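Local coordinates for protein 6-pyruvoyl tetrahydrobiopterin synthase (Plasmodium vivax, PDB 3LX3) that belongs to the 6-pyruvoyl tetrahydropterin synthase family and forms a six-chain assembly that holds zinc ions and 2-amino-1,5-dihydropteridine-4,6-dione, at residues Phe107-Glu112 against Tyr117-Arg122. Numbering follows the deposited sequence. Where two conformers were deposited one is given.
Sequences FKITCE and YSFPKR
With CG set anti to its own carbonyl carbon (chi1 -71°), Phe-107 lays a ring face against Lys-121, whose first torsion is of the same kind (chi1 -69°) and carries CG over the centre of that ring. The result is a CH-pi contact, Lys-121 CG standing 3.7 Å from the centroid of the Phe-107 ring, while the rest of the lysine runs on extended, its ammonium in a weak, long ion pair with Glu-102. Between the backbones, Phe-107 N gives a hydrogen bond to Phe-119 O at 2.8 Å, Phe-119 N returns one to Phe-107 O at 2.9 Å, and Ile-109 and Tyr-117 form a second such pair. This is an antiparallel beta hairpin, 106-111 with 116-120, whose first strand also bonds to 98-103 in a three-stranded sheet. On the sheet face that carries Phe-107, Ile-109 and Tyr-117, Ile-109 CD1 comes 4.0 Å from Phe-119 CE2, and strands 89-92 and 124-127 cover this side. Further along, Cys-111 SG meets the Tyr-117 ring at its edge, 3.8 Å from CE2. Beyond the hairpin, Phe-37 stacks on the Tyr-117 ring, and the Tyr-117 OH hydrogen-bonds to Asp-123 of the second subunit, bringing the strand 116-120 to the subunit interface.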
ATOM      1  N   PHE A 107      11.012 -18.542 -32.266  1.00 15.99           N
ATOM      2  CA  PHE A 107      12.312 -17.876 -32.121  1.00 16.06           C
ATOM      3  C   PHE A 107      13.181 -18.769 -31.269  1.00 16.99           C
ATOM      4  O   PHE A 107      12.765 -19.202 -30.165  1.00 17.23           O
ATOM      5  CB  PHE A 107      12.193 -16.518 -31.438  1.00 16.60           C
ATOM      6  CG  PHE A 107      11.535 -15.434 -32.274  1.00 16.36           C
ATOM      7  CD1 PHE A 107      12.087 -15.016 -33.483  1.00 20.35           C
ATOM      8  CD2 PHE A 107      10.369 -14.825 -31.838  1.00 19.23           C
ATOM      9  CE1 PHE A 107      11.488 -14.016 -34.224  1.00 21.85           C
ATOM     10  CE2 PHE A 107       9.765 -13.841 -32.583  1.00 17.89           C
ATOM     11  CZ  PHE A 107      10.321 -13.457 -33.786  1.00 20.63           C
ATOM     12  N   LYS A 108      14.379 -19.038 -31.780  1.00 17.41           N
ATOM     13  CA  LYS A 108      15.402 -19.775 -31.042  1.00 17.36           C
ATOM     14  C   LYS A 108      16.493 -18.779 -30.641  1.00 18.68           C
ATOM     15  O   LYS A 108      17.016 -18.040 -31.466  1.00 21.49           O
ATOM     16  CB  LYS A 108      15.950 -20.932 -31.864  1.00 18.82           C
ATOM     17  CG  LYS A 108      17.141 -21.659 -31.232  1.00 22.26           C
ATOM     18  CD  LYS A 108      17.612 -22.755 -32.143  1.00 30.57           C
ATOM     19  CE  LYS A 108      18.826 -23.424 -31.570  1.00 34.81           C
ATOM     20  NZ  LYS A 108      19.306 -24.518 -32.478  1.00 39.70           N
ATOM     21  N   ILE A 109      16.826 -18.747 -29.365  1.00 16.18           N
ATOM     22  CA  ILE A 109      17.774 -17.804 -28.825  1.00 16.18           C
ATOM     23  C   ILE A 109      18.955 -18.579 -28.283  1.00 17.82           C
ATOM     24  O   ILE A 109      18.769 -19.459 -27.457  1.00 19.37           O
ATOM     25  CB  ILE A 109      17.177 -16.995 -27.661  1.00 17.59           C
ATOM     26  CG1 ILE A 109      15.903 -16.276 -28.112  1.00 21.78           C
ATOM     27  CG2 ILE A 109      18.217 -15.967 -27.119  1.00 20.89           C
ATOM     28  CD1 ILE A 109      15.204 -15.536 -26.975  1.00 29.05           C
ATOM     29  N   THR A 110      20.154 -18.277 -28.775  1.00 16.92           N
ATOM     30  CA  THR A 110      21.373 -18.913 -28.309  1.00 16.37           C
ATOM     31  C   THR A 110      22.241 -17.859 -27.625  1.00 21.02           C
ATOM     32  O   THR A 110      22.466 -16.765 -28.160  1.00 19.28           O
ATOM     33  CB  THR A 110      22.152 -19.569 -29.420  1.00 20.74           C
ATOM     34  OG1 THR A 110      21.302 -20.494 -30.126  1.00 23.07           O
ATOM     35  CG2 THR A 110      23.355 -20.327 -28.857  1.00 23.89           C
ATOM     36  N   CYS A 111      22.695 -18.177 -26.430  1.00 18.66           N
ATOM     37  CA  CYS A 111      23.443 -17.234 -25.585  1.00 19.08           C
ATOM     38  C   CYS A 111      24.961 -17.432 -25.742  1.00 21.96           C
ATOM     39  O   CYS A 111      25.407 -18.422 -26.333  1.00 21.23           O
ATOM     40  CB  CYS A 111      23.076 -17.430 -24.141  1.00 19.28           C
ATOM     41  SG  CYS A 111      21.274 -17.140 -23.898  1.00 23.09           S
ATOM     42  N   GLU A 112      25.737 -16.508 -25.191  1.00 20.93           N
ATOM     43  CA  GLU A 112      27.202 -16.553 -25.205  0.65 24.98           C
ATOM     44  C   GLU A 112      27.751 -17.817 -24.553  1.00 24.25           C
ATOM     45  O   GLU A 112      28.820 -18.307 -24.926  1.00 28.06           O
ATOM     46  CB  GLU A 112      27.812 -15.389 -24.394  0.65 29.51           C
ATOM     47  CG  GLU A 112      27.625 -13.966 -24.881  0.65 31.78           C
ATOM     48  CD  GLU A 112      28.525 -12.979 -24.072  0.65 30.85           C
ATOM     49  OE1 GLU A 112      29.369 -12.328 -24.718  0.65 45.26           O
ATOM     50  OE2 GLU A 112      28.426 -12.900 -22.813  0.65 24.68           O
ATOM     51  N   TYR A 117      17.276 -21.396 -25.971  1.00 15.53           N
ATOM     52  CA  TYR A 117      15.848 -21.287 -25.691  1.00 14.93           C
ATOM     53  C   TYR A 117      15.090 -21.367 -26.991  1.00 15.17           C
ATOM     54  O   TYR A 117      15.590 -20.921 -28.053  1.00 16.43           O
ATOM     55  CB  TYR A 117      15.552 -19.884 -25.080  1.00 13.90           C
ATOM     56  CG  TYR A 117      16.270 -19.629 -23.787  1.00 13.97           C
ATOM     57  CD1 TYR A 117      15.648 -19.794 -22.563  1.00 14.71           C
ATOM     58  CD2 TYR A 117      17.589 -19.240 -23.795  1.00 17.39           C
ATOM     59  CE1 TYR A 117      16.346 -19.577 -21.396  1.00 16.91           C
ATOM     60  CE2 TYR A 117      18.281 -19.033 -22.633  1.00 19.89           C
ATOM     61  CZ  TYR A 117      17.643 -19.219 -21.419  1.00 18.47           C
ATOM     62  OH  TYR A 117      18.369 -19.023 -20.249  1.00 21.22           O
ATOM     63  N   SER A 118      13.847 -21.804 -26.939  1.00 14.65           N
ATOM     64  CA  SER A 118      12.983 -21.696 -28.105  1.00 15.72           C
ATOM     65  C   SER A 118      11.556 -21.432 -27.648  1.00 15.50           C
ATOM     66  O   SER A 118      11.066 -22.077 -26.729  1.00 15.60           O
ATOM     67  CB  SER A 118      13.027 -22.980 -28.904  1.00 19.04           C
ATOM     68  OG  SER A 118      12.236 -22.826 -30.087  1.00 20.75           O
ATOM     69  N   PHE A 119      10.931 -20.429 -28.270  1.00 15.68           N
ATOM     70  CA  PHE A 119       9.569 -20.055 -27.929  1.00 15.46           C
ATOM     71  C   PHE A 119       8.772 -19.815 -29.198  1.00 15.12           C
ATOM     72  O   PHE A 119       9.310 -19.326 -30.165  1.00 14.86           O
ATOM     73  CB  PHE A 119       9.537 -18.686 -27.188  1.00 17.53           C
ATOM     74  CG  PHE A 119      10.523 -18.503 -26.048  1.00 18.96           C
ATOM     75  CD1 PHE A 119      10.614 -19.422 -25.043  1.00 24.47           C
ATOM     76  CD2 PHE A 119      11.362 -17.425 -25.988  1.00 28.25           C
ATOM     77  CE1 PHE A 119      11.523 -19.228 -23.977  1.00 26.88           C
ATOM     78  CE2 PHE A 119      12.263 -17.291 -24.886  1.00 23.22           C
ATOM     79  CZ  PHE A 119      12.252 -18.149 -23.914  1.00 20.75           C
ATOM     80  N   PRO A 120       7.456 -20.141 -29.197  1.00 15.81           N
ATOM     81  CA  PRO A 120       6.674 -19.715 -30.318  1.00 15.04           C
ATOM     82  C   PRO A 120       6.799 -18.202 -30.550  1.00 14.16           C
ATOM     83  O   PRO A 120       6.822 -17.441 -29.591  1.00 15.68           O
ATOM     84  CB  PRO A 120       5.250 -20.040 -29.902  1.00 17.09           C
ATOM     85  CG  PRO A 120       5.395 -21.132 -28.847  1.00 17.38           C
ATOM     86  CD  PRO A 120       6.642 -20.744 -28.145  1.00 16.48           C
ATOM     87  N   LYS A 121       6.885 -17.780 -31.798  1.00 14.94           N
ATOM     88  CA  LYS A 121       7.004 -16.348 -32.124  1.00 14.70           C
ATOM     89  C   LYS A 121       5.874 -15.550 -31.515  1.00 16.47           C
ATOM     90  O   LYS A 121       6.087 -14.451 -31.027  1.00 18.36           O
ATOM     91  CB  LYS A 121       7.029 -16.131 -33.642  1.00 16.91           C
ATOM     92  CG  LYS A 121       8.261 -16.634 -34.356  1.00 17.96           C
ATOM     93  CD  LYS A 121       8.105 -16.489 -35.873  1.00 19.94           C
ATOM     94  CE  LYS A 121       9.243 -17.070 -36.648  1.00 20.19           C
ATOM     95  NZ  LYS A 121       8.928 -16.883 -38.155  1.00 20.86           N
ATOM     96  N   ARG A 122       4.666 -16.126 -31.522  1.00 17.74           N
ATOM     97  CA  ARG A 122       3.474 -15.429 -31.015  0.60 18.15           C
ATOM     98  C   ARG A 122       3.501 -15.233 -29.503  1.00 17.60           C
ATOM     99  O   ARG A 122       2.759 -14.392 -28.982  1.00 19.16           O
ATOM    100  CB  ARG A 122       2.200 -16.157 -31.419  0.60 22.48           C
ATOM    101  CG  ARG A 122       2.000 -17.529 -30.853  0.60 25.13           C
ATOM    102  CD  ARG A 122       0.626 -18.098 -31.260  0.60 35.34           C
ATOM    103  NE  ARG A 122      -0.429 -17.202 -30.783  0.60 38.05           N
ATOM    104  CZ  ARG A 122      -1.040 -17.276 -29.600  0.60 40.79           C
ATOM    105  NH1 ARG A 122      -1.962 -16.377 -29.282  0.60 46.36           N
ATOM    106  NH2 ARG A 122      -0.769 -18.251 -28.745  0.60 39.93           N
TER